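Long-range contact in D-alanyl-D-alanine carboxypeptidase (Streptococcus pneumoniae R6, PDB 1XP4), which probably removes the terminal D-alanine from cell-wall precursor peptides, as a serine D-Ala-D-Ala carboxypeptidase of the peptidase S11 family: residues G146-T151 with D163-L168. Sequence-based numbering, arbitrary orientation.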
loop_
_atom_site.group_PDB
_atom_site.type_symbol
_atom_site.label_atom_id
_atom_site.label_comp_id
_atom_site.label_asym_id
_atom_site.label_seq_id
_atom_site.Cartn_x
_atom_site.Cartn_y
_atom_site.Cartn_z
ATOM N N GLY A 146 14.413 -2.611 -8.744
ATOM C CA GLY A 146 13.620 -1.815 -9.657
ATOM C C GLY A 146 14.535 -1.235 -10.714
ATOM O O GLY A 146 14.081 -0.609 -11.670
ATOM N N LEU A 147 15.837 -1.433 -10.535
ATOM C CA LEU A 147 16.817 -0.957 -11.502
ATOM C C LEU A 147 16.645 -1.763 -12.793
ATOM O O LEU A 147 15.912 -2.759 -12.838
ATOM C CB LEU A 147 18.242 -1.199 -11.000
ATOM C CG LEU A 147 18.767 -0.632 -9.691
ATOM C CD1 LEU A 147 19.850 -1.566 -9.158
ATOM C CD2 LEU A 147 19.309 0.756 -9.911
ATOM N N ASN A 148 17.335 -1.330 -13.840
ATOM C CA ASN A 148 17.304 -2.040 -15.099
ATOM C C ASN A 148 18.461 -3.031 -14.989
ATOM O O ASN A 148 19.456 -2.748 -14.320
ATOM C CB ASN A 148 17.522 -1.059 -16.243
ATOM C CG ASN A 148 17.447 -1.720 -17.595
ATOM O OD1 ASN A 148 18.431 -2.280 -18.075
ATOM N ND2 ASN A 148 16.273 -1.670 -18.219
ATOM N N ASN A 149 18.340 -4.194 -15.617
ATOM C CA ASN A 149 19.406 -5.184 -15.540
ATOM C C ASN A 149 20.762 -4.708 -16.076
ATOM O O ASN A 149 21.812 -5.135 -15.592
ATOM C CB ASN A 149 18.989 -6.463 -16.262
ATOM C CG ASN A 149 18.020 -7.300 -15.451
ATOM O OD1 ASN A 149 17.968 -7.200 -14.225
ATOM N ND2 ASN A 149 17.261 -8.154 -16.132
ATOM N N GLU A 150 20.752 -3.829 -17.072
ATOM C CA GLU A 150 22.007 -3.335 -17.631
ATOM C C GLU A 150 22.844 -2.697 -16.535
ATOM O O GLU A 150 24.052 -2.528 -16.692
ATOM C CB GLU A 150 21.758 -2.299 -18.733
ATOM C CG GLU A 150 20.859 -2.776 -19.871
ATOM C CD GLU A 150 20.754 -1.758 -21.003
ATOM O OE1 GLU A 150 20.942 -0.550 -20.733
ATOM O OE2 GLU A 150 20.470 -2.165 -22.156
ATOM N N THR A 151 22.194 -2.336 -15.431
ATOM C CA THR A 151 22.880 -1.710 -14.304
ATOM C C THR A 151 23.460 -2.784 -13.404
ATOM O O THR A 151 24.379 -2.529 -12.631
ATOM C CB THR A 151 21.918 -0.855 -13.444
ATOM O OG1 THR A 151 21.300 0.148 -14.256
ATOM C CG2 THR A 151 22.677 -0.180 -12.308
ATOM N N ASP A 163 18.332 -5.966 -20.475
ATOM C CA ASP A 163 17.744 -4.651 -20.252
ATOM C C ASP A 163 16.324 -4.741 -19.690
ATOM O O ASP A 163 15.557 -3.782 -19.768
ATOM C CB ASP A 163 17.754 -3.811 -21.534
ATOM C CG ASP A 163 17.164 -4.536 -22.719
ATOM O OD1 ASP A 163 16.245 -5.357 -22.533
ATOM O OD2 ASP A 163 17.613 -4.263 -23.850
ATOM N N GLU A 164 15.988 -5.896 -19.116
ATOM C CA GLU A 164 14.669 -6.117 -18.525
ATOM C C GLU A 164 14.454 -5.240 -17.309
ATOM O O GLU A 164 15.401 -4.875 -16.615
ATOM C CB GLU A 164 14.497 -7.567 -18.068
ATOM C CG GLU A 164 14.110 -8.553 -19.137
ATOM C CD GLU A 164 13.085 -9.540 -18.626
ATOM O OE1 GLU A 164 11.957 -9.100 -18.330
ATOM O OE2 GLU A 164 13.396 -10.745 -18.508
ATOM N N GLU A 165 13.194 -4.919 -17.051
ATOM C CA GLU A 165 12.823 -4.114 -15.895
ATOM C C GLU A 165 11.572 -4.728 -15.278
ATOM O O GLU A 165 10.781 -5.354 -15.980
ATOM C CB GLU A 165 12.546 -2.666 -16.310
ATOM C CG GLU A 165 13.791 -1.865 -16.594
ATOM C CD GLU A 165 13.563 -0.374 -16.450
ATOM O OE1 GLU A 165 12.861 0.018 -15.487
ATOM O OE2 GLU A 165 14.097 0.400 -17.281
ATOM N N ASN A 166 11.391 -4.572 -13.971
ATOM C CA ASN A 166 10.196 -5.131 -13.345
ATOM C C ASN A 166 8.994 -4.404 -13.923
ATOM O O ASN A 166 9.092 -3.221 -14.257
ATOM C CB ASN A 166 10.210 -4.936 -11.825
ATOM C CG ASN A 166 11.379 -5.617 -11.157
ATOM O OD1 ASN A 166 11.925 -6.593 -11.670
ATOM N ND2 ASN A 166 11.760 -5.113 -9.993
ATOM N N LYS A 167 7.867 -5.102 -14.040
ATOM C CA LYS A 167 6.658 -4.485 -14.575
ATOM C C LYS A 167 5.397 -4.820 -13.777
ATOM O O LYS A 167 5.130 -5.985 -13.479
ATOM C CB LYS A 167 6.454 -4.907 -16.028
ATOM C CG LYS A 167 7.625 -4.605 -16.930
ATOM C CD LYS A 167 7.215 -3.702 -18.081
ATOM C CE LYS A 167 6.222 -4.380 -19.011
ATOM N NZ LYS A 167 6.876 -5.123 -20.118
ATOM N N LEU A 168 4.632 -3.789 -13.435
ATOM C CA LEU A 168 3.376 -3.944 -12.708
ATOM C C LEU A 168 2.427 -2.863 -13.183
ATOM O O LEU A 168 2.863 -1.783 -13.585
ATOM C CB LEU A 168 3.571 -3.790 -11.199
ATOM C CG LEU A 168 3.891 -5.045 -10.386
ATOM C CD1 LEU A 168 5.387 -5.242 -10.266
ATOM C CD2 LEU A 168 3.290 -4.896 -9.003
#
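Every polar atom of one amide is at work here: Asn148 closes an Asx turn with its oxygen while its nitrogen bridges to the other segment. The arrangement is consistent with the base of the omega-like loop of this peptidase S11 fold; the touching parts, 146-150 and 163-166, run nearly antiparallel, 170° apart, with Gly146 near, but not touching, the predicted catalytic Ser41 and Lys44. With CG anti to the backbone N (chi1 -178°), Asn148 OD1 accepts from Glu150 N at 3.0 Å, in its carbonyl plane, on a lone pair. Together with the two bonds from ND2, this holds the amide's rotation, with ND2 turned to the 163-168 segment. There ND2 lies 2.7 Å from Asp163 O, a bent bond whose donor stands above the carbonyl plane. The second bond, from ND2 to Glu165 OE2, is 3.1 Å long and straighter, meeting the anti lone pair of a carboxylate turned 89° from the amide. One backbone bond joins the segments, Asn149 N to Glu164 O at 3.2 Å, running nearly along the C=O axis. Beside it the Asn149 amide packs with ND2 3.4 Å from Glu164 CB and donates to Lys161 O, while its OD1 accepts from Asn143. Asn166, bonded to Val142, Asn143 and Thr43, ties this base to the chain near the active site, its ND2 coming alongside Gly146 CA. At the exposed end Glu150 and Asp163 lie side by side, and their carboxylates would be expected to repel unless solvent screens them: Glu150 OE2 sits 3.9 Å from Asp163 OD2.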